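Local coordinates for proline iminopeptidase-related protein (Thermus thermophilus, PDB 2YYS) that is of unknown function but belongs to the S33 family of alpha/beta-hydrolase peptidases and may therefore hydrolyse peptides, at residues A[139-144]-A[168-173]; A[145-150]-A[154-159]; A[218-223]-A[276-281]. All coordinates share one frame; numbering follows the deposited sequence.

Interaction 1 (A[139-144]-A[168-173]); sequences AEAAGL and DRLMFP
Ala141 and Leu170 make the apolar half of this contact: CB of Ala141 meets CD2 of Leu170 at 4.1 Å, methyl against methyl. CG of Leu170 is anti to its carbonyl carbon (chi1 -60°), which carries one branch of the isobutyl group across to the alanine although CB itself is not aimed that way. At this point CA of Ala141 and CA of Leu170 are 7.8 Å apart, the nearest pair across the segments.

The solvent side is looser and polar. There the long chain of Arg169, bent at chi3 (-64°), reaches across and brings NH1 to 3.2 Å from the carbonyl O of Ala141, which lies at the guanidinium edge. The stronger partner of this arginine is Glu161, salt-bridged to NH2. Just beyond, Gly143, with positive phi (88°), closes helix 131-141 in a Schellman motif, its N bonded to O of Glu140 and N of Leu144 to O of Ala139.

The contact thus joins the C-terminal turns of helices 131-141 and 163-171 at the protein surface. Helix 150-160 packs on the first of these through Ala139, while Leu170 also touches Thr231 in a loop and Asp168 reaches helix 175-187.

Interaction 2 (A[145-150]-A[154-159]); sequences APLPDP and LKEALK
A short-range surface contact joins Leu147, in the loop after helix 131-141, and Pro150, where helix 150-160 begins, to Leu154 and Glu156 farther along that helix. The helices here lie between strands 119-125 and 221-226, consistent with the cap region common in alpha/beta hydrolases. The polar part of the contact is an i to i+4 bond of the helix's first turn: N of Leu154 donates to O of Pro150 over 3.1 Å, with an N-H...O angle of 160°. The donor stands tilted out of the carbonyl plane. CB of Leu154 also packs against this oxygen, at 3.8 Å. Asp149 occupies the N-cap position, and its OD1 makes weak hydrogen bonds to the backbone N of Glu151 and Glu152. Pro150, which has no N-H to offer, follows it as the first helical residue.

Farther back along the loop the contact is thin and apolar. CD1 of Leu147 approaches CG of Glu156 at 4.3 Å, so the leucine methyl lies against the aliphatic part of the glutamate and not its carboxylate. Two turns in the Glu156 chain (chi1 -67°, chi2 -60°) bend it so that the carboxylate stands out from the helix, where OE2 takes salt bridges from both NZ of Lys155, at 3.1 Å, and NZ of Lys159, at 2.9 Å. The first lysine comes nearly along the C-O axis and the second from the syn side, a pairing that would stabilise the negative charge and restrain the carboxylate's rotation.

Helix 150-160 also rests on its neighbours: Leu154 touches Leu138 of helix 131-141, whereas Ala157 and Leu158 meet Leu166 of helix 163-171.

Interaction 3 (A[218-223]-A[276-281]); sequences RRPLYV and LVPALR
Two proline rings, those of Pro220 and Pro278, cross at about a right angle, and the CG corner of Pro220 does the touching. It comes to 3.8 Å from CD of Pro278 and lies 4.1 Å from its CG, so a corner of one ring meets the CG-CD side of the other. The same CG is 3.7 Å from the carbonyl O of Leu276, a packing contact. Pro220 is therefore lodged against both the backbone of Leu276 and the ring two residues later.

Leu276 meets the CB side of the Pro220 ring, its CA lying 4.0 Å from CB of Pro220. Its own CB is not aimed at the opposing segment, but with CG anti to the carbonyl carbon (chi1 -73°) the branched end comes back toward it. CD2 thereby reaches 4.4 Å from CB of Pro220 and 4.0 Å from its carbonyl O. No hydrogen bond crosses between the segments; the contact is van der Waals packing. A glycerol molecule, probably from the crystallisation liquor, lies near the side chain of Leu276.

Pro220 immediately precedes strand 221-226, which runs between strands 119-125 and 247-250 of the central sheet of the alpha/beta-hydrolase fold. The contact sets the segment after helix 262-274 against the entry to this strand. Leu276 also touches Ile123 of strand 119-125, and Tyr222 packs on Glu271 and Ala272 of helix 262-274.

All three are surface contacts, but they serve different parts of the fold. Interactions 1 and 2 belong to one helical region and meet directly: Leu144 CD1 lies 3.6 Å from Glu156 O, and helix 150-160 follows helix 131-141 and precedes helix 163-171. Interaction 1 joins the last turns of two of these helices by a small apolar touch beside an arginine, whereas interaction 2 is local: a backbone bond crosses it, and its charged network lies within the helix. Interaction 3 lies apart, its centre about 34 Å from that of interaction 1 and 39 Å from that of interaction 2, and sets a C-terminal segment against the central sheet by apolar packing.

Interaction 1 (A[139-144]-A[168-173])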
loop_
_atom_site.group_PDB
_atom_site.type_symbol
_atom_site.label_atom_id
_atom_site.label_comp_id
_atom_site.label_asym_id
_atom_site.label_seq_id
_atom_site.Cartn_x
_atom_site.Cartn_y
_atom_site.Cartn_z
ATOM N N ALA A 139 -7.248 4.441 -19.147
ATOM C CA ALA A 139 -7.806 4.584 -20.483
ATOM C C ALA A 139 -7.962 6.069 -20.810
ATOM O O ALA A 139 -7.634 6.506 -21.901
ATOM C CB ALA A 139 -9.146 3.874 -20.573
ATOM N N GLU A 140 -8.461 6.822 -19.838
ATOM C CA GLU A 140 -8.584 8.279 -19.922
ATOM C C GLU A 140 -7.233 8.952 -20.149
ATOM O O GLU A 140 -7.127 9.866 -20.951
ATOM C CB GLU A 140 -9.225 8.794 -18.631
ATOM C CG GLU A 140 -9.290 10.298 -18.451
ATOM C CD GLU A 140 -9.950 10.656 -17.145
ATOM O OE1 GLU A 140 -9.223 10.717 -16.123
ATOM O OE2 GLU A 140 -11.194 10.841 -17.134
ATOM N N ALA A 141 -6.200 8.484 -19.459
ATOM C CA ALA A 141 -4.865 9.044 -19.602
ATOM C C ALA A 141 -4.287 8.787 -20.980
ATOM O O ALA A 141 -3.440 9.538 -21.437
ATOM C CB ALA A 141 -3.929 8.492 -18.529
ATOM N N ALA A 142 -4.743 7.715 -21.628
ATOM C CA ALA A 142 -4.299 7.351 -22.971
ATOM C C ALA A 142 -5.145 8.008 -24.079
ATOM O O ALA A 142 -4.957 7.703 -25.248
ATOM C CB ALA A 142 -4.332 5.837 -23.124
ATOM N N GLY A 143 -6.086 8.876 -23.707
ATOM C CA GLY A 143 -6.923 9.588 -24.665
ATOM C C GLY A 143 -8.206 8.883 -25.097
ATOM O O GLY A 143 -8.809 9.265 -26.093
ATOM N N LEU A 144 -8.635 7.881 -24.332
ATOM C CA LEU A 144 -9.799 7.065 -24.668
ATOM C C LEU A 144 -10.970 7.356 -23.755
ATOM O O LEU A 144 -10.793 7.716 -22.593
ATOM C CB LEU A 144 -9.468 5.577 -24.536
ATOM C CG LEU A 144 -8.292 5.070 -25.358
ATOM C CD1 LEU A 144 -7.937 3.658 -24.946
ATOM C CD2 LEU A 144 -8.650 5.133 -26.848
ATOM N N ASP A 168 3.304 6.408 -14.800
ATOM C CA ASP A 168 4.217 7.503 -14.447
ATOM C C ASP A 168 3.471 8.851 -14.472
ATOM O O ASP A 168 3.666 9.705 -13.605
ATOM C CB ASP A 168 5.411 7.584 -15.420
ATOM C CG ASP A 168 6.557 6.603 -15.083
ATOM O OD1 ASP A 168 6.505 5.873 -14.063
ATOM O OD2 ASP A 168 7.572 6.512 -15.822
ATOM N N ARG A 169 2.609 9.017 -15.471
ATOM C CA ARG A 169 1.805 10.233 -15.611
ATOM C C ARG A 169 0.828 10.403 -14.442
ATOM O O ARG A 169 0.696 11.495 -13.873
ATOM C CB ARG A 169 1.041 10.201 -16.934
ATOM C CG ARG A 169 0.841 11.545 -17.566
ATOM C CD ARG A 169 0.289 11.476 -19.001
ATOM N NE ARG A 169 1.258 10.816 -19.861
ATOM C CZ ARG A 169 0.982 9.947 -20.826
ATOM N NH1 ARG A 169 -0.264 9.595 -21.135
ATOM N NH2 ARG A 169 1.990 9.430 -21.502
ATOM N N LEU A 170 0.147 9.320 -14.089
ATOM C CA LEU A 170 -0.773 9.326 -12.955
ATOM C C LEU A 170 -0.035 9.551 -11.633
ATOM O O LEU A 170 -0.492 10.297 -10.774
ATOM C CB LEU A 170 -1.564 8.014 -12.906
ATOM C CG LEU A 170 -2.428 7.714 -14.129
ATOM C CD1 LEU A 170 -3.218 6.442 -13.897
ATOM C CD2 LEU A 170 -3.379 8.861 -14.461
ATOM N N MET A 171 1.125 8.926 -11.491
ATOM C CA MET A 171 1.841 8.911 -10.208
ATOM C C MET A 171 2.728 10.124 -9.896
ATOM O O MET A 171 2.905 10.477 -8.721
ATOM C CB MET A 171 2.706 7.659 -10.121
ATOM C CG MET A 171 1.921 6.367 -9.919
ATOM S SD MET A 171 3.024 4.997 -9.703
ATOM C CE MET A 171 1.909 3.698 -9.299
ATOM N N PHE A 172 3.297 10.746 -10.929
ATOM C CA PHE A 172 4.370 11.731 -10.749
ATOM C C PHE A 172 4.016 13.069 -11.399
ATOM O O PHE A 172 4.103 13.210 -12.618
ATOM C CB PHE A 172 5.690 11.202 -11.333
ATOM C CG PHE A 172 6.195 9.959 -10.655
ATOM C CD1 PHE A 172 6.635 10.001 -9.344
ATOM C CD2 PHE A 172 6.200 8.746 -11.320
ATOM C CE1 PHE A 172 7.092 8.856 -8.715
ATOM C CE2 PHE A 172 6.649 7.592 -10.692
ATOM C CZ PHE A 172 7.096 7.648 -9.395
ATOM N N PRO A 173 3.599 14.043 -10.597
ATOM C CA PRO A 173 3.303 15.386 -11.125
ATOM C C PRO A 173 4.524 16.115 -11.697
ATOM O O PRO A 173 4.333 16.932 -12.593
ATOM C CB PRO A 173 2.761 16.142 -9.911
ATOM C CG PRO A 173 3.272 15.374 -8.708
ATOM C CD PRO A 173 3.342 13.948 -9.147
#

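Interaction 2 (A[145-150]-A[154-159])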
loop_
_atom_site.group_PDB
_atom_site.type_symbol
_atom_site.label_atom_id
_atom_site.label_comp_id
_atom_site.label_asym_id
_atom_site.label_seq_id
_atom_site.Cartn_x
_atom_site.Cartn_y
_atom_site.Cartn_z
ATOM N N ALA A 145 -12.168 7.180 -24.302
ATOM C CA ALA A 145 -13.394 7.149 -23.531
ATOM C C ALA A 145 -13.455 5.790 -22.857
ATOM O O ALA A 145 -13.378 4.770 -23.545
ATOM C CB ALA A 145 -14.597 7.333 -24.442
ATOM N N PRO A 146 -13.549 5.765 -21.526
ATOM C CA PRO A 146 -13.670 4.502 -20.793
ATOM C C PRO A 146 -14.863 3.625 -21.231
ATOM O O PRO A 146 -15.985 4.092 -21.417
ATOM C CB PRO A 146 -13.836 4.954 -19.336
ATOM C CG PRO A 146 -13.253 6.325 -19.279
ATOM C CD PRO A 146 -13.511 6.929 -20.621
ATOM N N LEU A 147 -14.586 2.343 -21.422
ATOM C CA LEU A 147 -15.616 1.348 -21.686
ATOM C C LEU A 147 -16.182 0.819 -20.359
ATOM O O LEU A 147 -15.570 1.023 -19.301
ATOM C CB LEU A 147 -15.025 0.211 -22.521
ATOM C CG LEU A 147 -14.465 0.657 -23.874
ATOM C CD1 LEU A 147 -13.442 -0.335 -24.405
ATOM C CD2 LEU A 147 -15.598 0.874 -24.887
ATOM N N PRO A 148 -17.353 0.174 -20.401
ATOM C CA PRO A 148 -17.914 -0.464 -19.198
ATOM C C PRO A 148 -17.039 -1.597 -18.634
ATOM O O PRO A 148 -17.041 -1.803 -17.427
ATOM C CB PRO A 148 -19.279 -1.004 -19.672
ATOM C CG PRO A 148 -19.587 -0.259 -20.943
ATOM C CD PRO A 148 -18.252 0.035 -21.567
ATOM N N ASP A 149 -16.296 -2.299 -19.485
ATOM C CA ASP A 149 -15.510 -3.448 -19.055
ATOM C C ASP A 149 -14.088 -3.002 -18.650
ATOM O O ASP A 149 -13.331 -2.516 -19.486
ATOM C CB ASP A 149 -15.469 -4.478 -20.181
ATOM C CG ASP A 149 -14.755 -5.753 -19.788
ATOM O OD1 ASP A 149 -13.762 -5.707 -19.042
ATOM O OD2 ASP A 149 -15.111 -6.869 -20.198
ATOM N N PRO A 150 -13.729 -3.164 -17.377
ATOM C CA PRO A 150 -12.439 -2.661 -16.880
ATOM C C PRO A 150 -11.199 -3.331 -17.474
ATOM O O PRO A 150 -10.204 -2.651 -17.682
ATOM C CB PRO A 150 -12.521 -2.902 -15.369
ATOM C CG PRO A 150 -13.576 -3.943 -15.177
ATOM C CD PRO A 150 -14.522 -3.811 -16.313
ATOM N N LEU A 154 -8.104 -1.514 -19.680
ATOM C CA LEU A 154 -6.685 -1.753 -19.492
ATOM C C LEU A 154 -6.014 -2.169 -20.803
ATOM O O LEU A 154 -4.994 -1.605 -21.190
ATOM C CB LEU A 154 -6.493 -2.832 -18.435
ATOM C CG LEU A 154 -5.064 -3.118 -17.984
ATOM C CD1 LEU A 154 -4.447 -1.929 -17.244
ATOM C CD2 LEU A 154 -5.079 -4.355 -17.101
ATOM N N LYS A 155 -6.604 -3.153 -21.477
ATOM C CA LYS A 155 -6.070 -3.682 -22.728
ATOM C C LYS A 155 -5.983 -2.593 -23.799
ATOM O O LYS A 155 -4.981 -2.483 -24.485
ATOM C CB LYS A 155 -6.930 -4.866 -23.217
ATOM C CG LYS A 155 -6.580 -5.387 -24.627
ATOM C CD LYS A 155 -7.222 -6.757 -24.937
ATOM C CE LYS A 155 -8.738 -6.655 -25.184
ATOM N NZ LYS A 155 -9.106 -5.830 -26.377
ATOM N N GLU A 156 -7.028 -1.785 -23.927
ATOM C CA GLU A 156 -7.060 -0.721 -24.930
ATOM C C GLU A 156 -6.076 0.426 -24.628
ATOM O O GLU A 156 -5.510 1.020 -25.545
ATOM C CB GLU A 156 -8.490 -0.181 -25.088
ATOM C CG GLU A 156 -9.468 -1.196 -25.683
ATOM C CD GLU A 156 -9.054 -1.675 -27.066
ATOM O OE1 GLU A 156 -8.848 -0.816 -27.945
ATOM O OE2 GLU A 156 -8.929 -2.905 -27.264
ATOM N N ALA A 157 -5.891 0.731 -23.347
ATOM C CA ALA A 157 -4.903 1.709 -22.914
ATOM C C ALA A 157 -3.493 1.243 -23.274
ATOM O O ALA A 157 -2.690 2.037 -23.762
ATOM C CB ALA A 157 -5.002 1.943 -21.426
ATOM N N LEU A 158 -3.219 -0.048 -23.051
ATOM C CA LEU A 158 -1.888 -0.622 -23.240
ATOM C C LEU A 158 -1.553 -0.865 -24.707
ATOM O O LEU A 158 -0.394 -1.077 -25.043
ATOM C CB LEU A 158 -1.725 -1.908 -22.419
ATOM C CG LEU A 158 -1.819 -1.778 -20.883
ATOM C CD1 LEU A 158 -1.243 -3.014 -20.168
ATOM C CD2 LEU A 158 -1.158 -0.507 -20.346
ATOM N N LYS A 159 -2.557 -0.814 -25.578
ATOM C CA LYS A 159 -2.315 -0.810 -27.018
ATOM C C LYS A 159 -1.726 0.532 -27.452
ATOM O O LYS A 159 -0.928 0.587 -28.385
ATOM C CB LYS A 159 -3.614 -1.063 -27.793
ATOM C CG LYS A 159 -4.039 -2.531 -27.876
ATOM C CD LYS A 159 -5.191 -2.708 -28.885
ATOM C CE LYS A 159 -5.923 -4.039 -28.706
ATOM N NZ LYS A 159 -7.283 -3.993 -29.328
#

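Interaction 3 (A[218-223]-A[276-281])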
loop_
_atom_site.group_PDB
_atom_site.type_symbol
_atom_site.label_atom_id
_atom_site.label_comp_id
_atom_site.label_asym_id
_atom_site.label_seq_id
_atom_site.Cartn_x
_atom_site.Cartn_y
_atom_site.Cartn_z
ATOM N N ARG A 218 -14.741 1.901 13.734
ATOM C CA ARG A 218 -14.593 2.382 15.100
ATOM C C ARG A 218 -13.137 2.692 15.445
ATOM O O ARG A 218 -12.843 3.717 16.036
ATOM C CB ARG A 218 -15.103 1.292 16.043
ATOM C CG ARG A 218 -14.958 1.607 17.508
ATOM C CD ARG A 218 -16.041 0.971 18.354
ATOM N NE ARG A 218 -15.771 1.045 19.792
ATOM C CZ ARG A 218 -15.781 2.158 20.543
ATOM N NH1 ARG A 218 -16.033 3.361 20.022
ATOM N NH2 ARG A 218 -15.539 2.059 21.849
ATOM N N ARG A 219 -12.232 1.783 15.097
ATOM C CA ARG A 219 -10.806 1.988 15.327
ATOM C C ARG A 219 -10.289 3.181 14.526
ATOM O O ARG A 219 -10.833 3.519 13.486
ATOM C CB ARG A 219 -10.005 0.734 14.958
ATOM C CG ARG A 219 -10.118 -0.416 15.966
ATOM C CD ARG A 219 -9.704 -1.761 15.394
ATOM N NE ARG A 219 -10.623 -2.162 14.336
ATOM C CZ ARG A 219 -10.664 -3.346 13.750
ATOM N NH1 ARG A 219 -11.578 -3.561 12.816
ATOM N NH2 ARG A 219 -9.809 -4.315 14.073
ATOM N N PRO A 220 -9.238 3.814 15.024
ATOM C CA PRO A 220 -8.609 4.947 14.336
ATOM C C PRO A 220 -8.051 4.590 12.957
ATOM O O PRO A 220 -7.259 3.667 12.818
ATOM C CB PRO A 220 -7.476 5.363 15.280
ATOM C CG PRO A 220 -7.409 4.359 16.345
ATOM C CD PRO A 220 -8.602 3.513 16.316
ATOM N N LEU A 221 -8.474 5.361 11.963
ATOM C CA LEU A 221 -8.146 5.149 10.565
ATOM C C LEU A 221 -7.938 6.533 9.941
ATOM O O LEU A 221 -8.730 7.447 10.181
ATOM C CB LEU A 221 -9.312 4.412 9.902
ATOM C CG LEU A 221 -9.127 3.456 8.726
ATOM C CD1 LEU A 221 -8.069 2.448 8.979
ATOM C CD2 LEU A 221 -10.435 2.725 8.465
ATOM N N TYR A 222 -6.883 6.689 9.150
ATOM C CA TYR A 222 -6.566 7.960 8.505
ATOM C C TYR A 222 -6.234 7.703 7.043
ATOM O O TYR A 222 -5.604 6.700 6.713
ATOM C CB TYR A 222 -5.343 8.605 9.171
ATOM C CG TYR A 222 -5.587 9.931 9.853
ATOM C CD1 TYR A 222 -6.309 9.986 11.040
ATOM C CD2 TYR A 222 -5.076 11.131 9.322
ATOM C CE1 TYR A 222 -6.533 11.198 11.694
ATOM C CE2 TYR A 222 -5.296 12.364 9.966
ATOM C CZ TYR A 222 -6.030 12.389 11.159
ATOM O OH TYR A 222 -6.269 13.579 11.835
ATOM N N VAL A 223 -6.637 8.624 6.184
ATOM C CA VAL A 223 -6.314 8.572 4.777
ATOM C C VAL A 223 -5.457 9.790 4.440
ATOM O O VAL A 223 -5.835 10.922 4.727
ATOM C CB VAL A 223 -7.576 8.564 3.895
ATOM C CG1 VAL A 223 -7.198 8.602 2.430
ATOM C CG2 VAL A 223 -8.444 7.333 4.198
ATOM N N LEU A 276 -3.578 7.617 16.239
ATOM C CA LEU A 276 -3.705 6.172 16.425
ATOM C C LEU A 276 -3.918 5.808 17.897
ATOM O O LEU A 276 -4.240 4.674 18.208
ATOM C CB LEU A 276 -2.472 5.446 15.877
ATOM C CG LEU A 276 -2.313 5.368 14.352
ATOM C CD1 LEU A 276 -1.027 4.633 14.015
ATOM C CD2 LEU A 276 -3.491 4.688 13.640
ATOM N N VAL A 277 -3.758 6.775 18.790
ATOM C CA VAL A 277 -3.976 6.558 20.216
ATOM C C VAL A 277 -4.989 7.580 20.765
ATOM O O VAL A 277 -4.637 8.482 21.515
ATOM C CB VAL A 277 -2.643 6.635 21.008
ATOM C CG1 VAL A 277 -2.772 5.853 22.294
ATOM C CG2 VAL A 277 -1.454 6.102 20.175
ATOM N N PRO A 278 -6.254 7.437 20.396
ATOM C CA PRO A 278 -7.288 8.387 20.842
ATOM C C PRO A 278 -7.594 8.348 22.353
ATOM O O PRO A 278 -8.129 9.322 22.876
ATOM C CB PRO A 278 -8.517 7.975 20.027
ATOM C CG PRO A 278 -8.298 6.546 19.723
ATOM C CD PRO A 278 -6.813 6.375 19.546
ATOM N N ALA A 279 -7.287 7.254 23.038
ATOM C CA ALA A 279 -7.440 7.222 24.490
ATOM C C ALA A 279 -6.511 8.243 25.157
ATOM O O ALA A 279 -6.860 8.813 26.185
ATOM C CB ALA A 279 -7.176 5.833 25.032
ATOM N N LEU A 280 -5.336 8.467 24.563
ATOM C CA LEU A 280 -4.376 9.458 25.066
ATOM C C LEU A 280 -4.572 10.869 24.519
ATOM O O LEU A 280 -4.629 11.809 25.293
ATOM C CB LEU A 280 -2.934 9.003 24.814
ATOM C CG LEU A 280 -2.580 7.601 25.328
ATOM C CD1 LEU A 280 -1.099 7.322 25.144
ATOM C CD2 LEU A 280 -2.963 7.405 26.775
ATOM N N ARG A 281 -4.690 11.017 23.200
ATOM C CA ARG A 281 -4.681 12.343 22.550
ATOM C C ARG A 281 -6.065 12.858 22.203
ATOM O O ARG A 281 -6.259 14.063 22.054
ATOM C CB ARG A 281 -3.855 12.334 21.261
ATOM C CG ARG A 281 -2.611 11.484 21.296
ATOM C CD ARG A 281 -1.332 12.246 21.579
ATOM N NE ARG A 281 -0.425 11.418 22.373
ATOM C CZ ARG A 281 0.204 10.325 21.928
ATOM N NH1 ARG A 281 0.052 9.902 20.668
ATOM N NH2 ARG A 281 0.998 9.641 22.750
#